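Fructose-bisphosphate aldolase (Thermus caldophilus, PDB 2FJK) is a class II fructose-bisphosphate aldolase, an enzyme of the TIM-barrel clan, modelled here as a tetramer with 1,3-dihydroxyacetonephosphate bound. Local coordinates at residues 126-131 with 167-172; 209-214 with 253-258. All blocks are in the same frame, centred on the assembly; numbering follows the deposited sequence.

Contact 1 (126-131 with 167-172); sequences GVTVEA and ADYLAV
Asp168 and Tyr169 reach back from 167-172 to grip the start of strand 128-133. OD2 of Asp168 accepts the backbone N of Val129 at 2.7 Å, a nearly straight bond (164°) on the oxygen's anti lone pair, while the backbone N of Asp168 donates in return to Val129 O at 2.8 Å, in the carbonyl plane. One residue thus holds both polar backbone atoms of Val129; Tyr169 N adds a weak third bond to the same carbonyl. His123 also donates to Asp168 OD2, giving that oxygen two donors.

The Tyr169 ring, with CG anti to its own carbonyl carbon (chi1 -46°), runs back along the strand toward Thr128. Its OH meets Thr128 OG1 tip to tip at 2.4 Å, so short that the exact distance is doubtful; Thr4 O is hydrogen-bonded to Tyr169 OH and weakly to Thr128 OG1. Glu130 CB lies at the ring's edge, near its plane, 3.5 Å from CD2, and CB of Asp168 lies above one face, displaced toward the rim. Glu130, CG anti to the backbone N (chi1 -175°), leads away from the ring, CG beside Tyr169 CB, until OE2 comes 3.3 Å from Ala171 CB; its OE1 forms a salt bridge with Lys249.

Farther along, Ala171 N donates to Ala131 O at 2.7 Å, and Leu170 CA adds a CH...O contact to that oxygen. Methyl meets methyl between Ala131 and Ala167, 4.0 Å apart at CB.

Loop 167-170 thus holds the start of strand 128-133, and pairing with the short strand 171-172 begins at Ala171, in the parallel wall of a TIM barrel.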
# COMPACT_ATOMS: atom_id res chain seq x y z
N GLY A 126 -1.23 7.66 18.02
CA GLY A 126 -0.09 8.43 17.54
C GLY A 126 -0.35 9.55 16.54
O GLY A 126 0.53 9.89 15.74
N VAL A 127 -1.54 10.13 16.57
CA VAL A 127 -1.89 11.22 15.68
C VAL A 127 -1.97 12.53 16.47
O VAL A 127 -2.44 12.53 17.61
CB VAL A 127 -3.25 10.95 14.99
CG1 VAL A 127 -3.72 12.19 14.24
CG2 VAL A 127 -3.12 9.78 14.03
N THR A 128 -1.53 13.63 15.88
CA THR A 128 -1.60 14.92 16.57
C THR A 128 -2.93 15.63 16.33
O THR A 128 -3.67 15.31 15.40
CB THR A 128 -0.46 15.87 16.15
OG1 THR A 128 -0.44 16.00 14.73
CG2 THR A 128 0.88 15.34 16.65
N VAL A 129 -3.22 16.61 17.18
CA VAL A 129 -4.49 17.32 17.09
C VAL A 129 -4.36 18.83 17.09
O VAL A 129 -3.64 19.41 17.91
CB VAL A 129 -5.41 16.93 18.26
CG1 VAL A 129 -6.66 17.79 18.27
CG2 VAL A 129 -5.78 15.47 18.14
N GLU A 130 -5.07 19.46 16.17
CA GLU A 130 -5.09 20.91 16.10
C GLU A 130 -6.48 21.31 16.59
O GLU A 130 -7.46 20.61 16.33
CB GLU A 130 -4.91 21.42 14.66
CG GLU A 130 -4.82 22.94 14.60
CD GLU A 130 -4.77 23.48 13.18
OE1 GLU A 130 -3.94 23.00 12.38
OE2 GLU A 130 -5.56 24.39 12.87
N ALA A 131 -6.56 22.41 17.32
CA ALA A 131 -7.85 22.88 17.81
C ALA A 131 -7.91 24.38 17.64
O ALA A 131 -6.88 25.05 17.60
CB ALA A 131 -8.01 22.50 19.27
N ALA A 167 -4.52 19.21 23.03
CA ALA A 167 -4.17 19.66 21.68
C ALA A 167 -2.68 19.99 21.53
O ALA A 167 -2.02 20.41 22.47
CB ALA A 167 -5.03 20.85 21.29
N ASP A 168 -2.18 19.81 20.31
CA ASP A 168 -0.79 20.04 19.99
C ASP A 168 -0.49 21.35 19.27
O ASP A 168 0.64 21.85 19.35
CB ASP A 168 -0.28 18.88 19.11
CG ASP A 168 -0.57 17.53 19.70
OD1 ASP A 168 0.08 17.17 20.70
OD2 ASP A 168 -1.45 16.82 19.17
N TYR A 169 -1.46 21.92 18.56
CA TYR A 169 -1.19 23.14 17.80
C TYR A 169 -1.91 24.43 18.21
O TYR A 169 -1.31 25.30 18.83
CB TYR A 169 -1.43 22.88 16.31
CG TYR A 169 -0.82 21.59 15.83
CD1 TYR A 169 0.47 21.23 16.22
CD2 TYR A 169 -1.53 20.71 15.00
CE1 TYR A 169 1.03 20.04 15.81
CE2 TYR A 169 -0.97 19.50 14.58
CZ TYR A 169 0.31 19.18 14.99
OH TYR A 169 0.91 17.99 14.60
N LEU A 170 -3.18 24.54 17.84
CA LEU A 170 -4.02 25.70 18.14
C LEU A 170 -4.07 26.75 17.03
O LEU A 170 -3.12 27.48 16.80
CB LEU A 170 -3.61 26.41 19.45
CG LEU A 170 -4.39 27.71 19.68
CD1 LEU A 170 -5.88 27.39 19.82
CD2 LEU A 170 -3.89 28.45 20.91
N ALA A 171 -5.22 26.82 16.37
CA ALA A 171 -5.45 27.78 15.31
C ALA A 171 -6.03 29.02 16.00
O ALA A 171 -6.96 28.92 16.80
CB ALA A 171 -6.45 27.21 14.31
N VAL A 172 -5.48 30.19 15.70
CA VAL A 172 -5.96 31.41 16.34
C VAL A 172 -6.75 32.34 15.43
O VAL A 172 -6.57 32.36 14.22
CB VAL A 172 -4.80 32.21 16.97
CG1 VAL A 172 -4.03 31.31 17.94
CG2 VAL A 172 -3.87 32.73 15.88

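Contact 2 (209-214 with 253-258); sequences GASAVP and DTDLRL. With 13P (1,3-dihydroxyacetonephosphate), chain E.
Ser211 to Pro214 pass across the first turn of helix 254-270, and the CA atoms of Val213 and Asp255 come within 5.6 Å. The segment 209-214 has no regular structure; positive phi at Gly209 and Val213 marks bends in its path, whereas 254-258 is helical from Thr254, with Asp253 at the N-cap position but making no capping bond through its side chain.

The carboxylate of Asp255 carries the join, its CG anti to the carbonyl carbon (chi1 -72°). OD2 takes Ala212 N at 2.8 Å and OD1 takes Val213 N at 2.6 Å, each on its syn lone pair, so two successive amides fix the rotation of the group. Ser211 OG closes the link from the other segment: it accepts Asp255 N at 3.1 Å and donates to 13P O3P at 2.6 Å. Asp253 N and Thr254 N also donate to O3P, so three donors grip one phosphate oxygen at the helix N-terminus, whose dipole would be expected to favour that charge. Thr254 OG1 binds O1P at 2.5 Å. Alongside, Arg257 makes a side-on salt bridge to Asp253, NE to OD1 and NH2 to OD2.

Val213 CG1 approaches Leu258 CD1 at 4.3 Å, extending the contact toward helix 215-223, where Leu217 and Phe221 touch Leu258. Helix 277-299 covers Asp255 and Leu256 through Val291, Phe22 of strand 19-23 meets Leu256, and Phe275 of a neighbouring subunit packs on Thr254 and Leu258.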
# COMPACT_ATOMS: atom_id res chain seq x y z
N GLY A 209 -7.44 30.70 6.69
CA GLY A 209 -7.96 31.78 5.87
C GLY A 209 -6.86 32.76 5.56
O GLY A 209 -7.07 33.98 5.61
N ALA A 210 -5.69 32.23 5.22
CA ALA A 210 -4.54 33.09 4.95
C ALA A 210 -4.16 33.32 3.50
O ALA A 210 -3.06 33.79 3.23
CB ALA A 210 -3.33 32.57 5.72
N SER A 211 -5.05 33.01 2.56
CA SER A 211 -4.72 33.24 1.15
C SER A 211 -4.40 34.72 0.90
O SER A 211 -4.88 35.60 1.61
CB SER A 211 -5.87 32.81 0.24
OG SER A 211 -5.78 31.43 -0.10
N ALA A 212 -3.59 34.98 -0.12
CA ALA A 212 -3.19 36.34 -0.47
C ALA A 212 -4.12 36.92 -1.54
O ALA A 212 -4.27 38.14 -1.65
CB ALA A 212 -1.73 36.34 -0.98
N VAL A 213 -4.74 36.04 -2.31
CA VAL A 213 -5.66 36.47 -3.36
C VAL A 213 -5.04 37.63 -4.15
O VAL A 213 -5.63 38.71 -4.26
CB VAL A 213 -7.00 36.92 -2.74
CG1 VAL A 213 -8.10 36.85 -3.78
CG2 VAL A 213 -7.33 36.05 -1.52
N PRO A 214 -3.83 37.41 -4.72
CA PRO A 214 -3.10 38.41 -5.50
C PRO A 214 -3.91 39.06 -6.61
O PRO A 214 -4.64 38.38 -7.34
CB PRO A 214 -1.90 37.63 -6.03
CG PRO A 214 -2.41 36.21 -6.09
CD PRO A 214 -3.16 36.10 -4.79
N ASP A 253 -5.79 27.84 0.42
CA ASP A 253 -6.74 27.08 -0.37
C ASP A 253 -7.26 27.89 -1.56
O ASP A 253 -7.06 27.51 -2.71
CB ASP A 253 -7.90 26.63 0.53
CG ASP A 253 -8.92 25.77 -0.19
OD1 ASP A 253 -8.69 25.40 -1.35
OD2 ASP A 253 -9.95 25.45 0.43
N THR A 254 -7.92 29.01 -1.28
CA THR A 254 -8.45 29.90 -2.31
C THR A 254 -7.44 30.23 -3.42
O THR A 254 -7.76 30.15 -4.61
CB THR A 254 -8.94 31.24 -1.70
OG1 THR A 254 -10.09 31.00 -0.87
CG2 THR A 254 -9.31 32.23 -2.79
N ASP A 255 -6.22 30.62 -3.04
CA ASP A 255 -5.20 30.97 -4.02
C ASP A 255 -5.00 29.87 -5.05
O ASP A 255 -4.88 30.15 -6.24
CB ASP A 255 -3.85 31.28 -3.34
CG ASP A 255 -3.86 32.61 -2.58
OD1 ASP A 255 -4.67 33.50 -2.90
OD2 ASP A 255 -3.02 32.77 -1.66
N LEU A 256 -4.98 28.62 -4.59
CA LEU A 256 -4.78 27.47 -5.47
C LEU A 256 -5.95 27.24 -6.40
O LEU A 256 -5.76 27.01 -7.59
CB LEU A 256 -4.54 26.21 -4.64
CG LEU A 256 -3.52 26.33 -3.52
CD1 LEU A 256 -3.27 24.94 -2.95
CD2 LEU A 256 -2.22 26.94 -4.02
N ARG A 257 -7.16 27.29 -5.85
CA ARG A 257 -8.37 27.09 -6.66
C ARG A 257 -8.41 28.12 -7.77
O ARG A 257 -8.65 27.78 -8.92
CB ARG A 257 -9.64 27.25 -5.82
CG ARG A 257 -9.84 26.25 -4.71
CD ARG A 257 -11.22 26.48 -4.08
NE ARG A 257 -11.37 25.79 -2.81
CZ ARG A 257 -12.54 25.63 -2.18
NH1 ARG A 257 -13.66 26.13 -2.71
NH2 ARG A 257 -12.59 24.98 -1.02
N LEU A 258 -8.21 29.38 -7.40
CA LEU A 258 -8.22 30.49 -8.36
C LEU A 258 -7.19 30.30 -9.46
O LEU A 258 -7.51 30.42 -10.64
CB LEU A 258 -7.93 31.82 -7.66
CG LEU A 258 -9.05 32.85 -7.57
CD1 LEU A 258 -8.44 34.18 -7.13
CD2 LEU A 258 -9.76 32.99 -8.92
P 13P E . -8.46 30.31 2.26
O1P 13P E . -9.91 30.32 1.58
O2P 13P E . -8.16 31.81 2.68
O3P 13P E . -7.40 29.84 1.22
O1 13P E . -8.50 29.32 3.53
C1 13P E . -7.32 28.58 3.85
C2 13P E . -7.59 27.99 5.21
O2 13P E . -7.96 28.72 6.13
C3 13P E . -7.41 26.49 5.46
O3 13P E . -7.83 26.15 6.78

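How the contacts relate
Contact 1 closes before contact 2 opens along the chain, and their centres lie 23 Å apart on opposite sides of the chain's centre, with about 8 Å between nearest atoms. Strand 205-207 connects them: Val206 makes backbone bonds to Leu170 and Val172 of contact 1, and the loop following this strand supplies 209-214 of contact 2. The second segment of contact 2 follows strand 247-252, which neighbours 205-207. Contact 1 ties strand 128-133 to the loop leading into strand 171-172 and to that strand's start, in the barrel wall; contact 2 joins the loop and helix start beyond two strand ends, where 13P is bound. The side chain of Glu130 lies about 7 Å from that ligand.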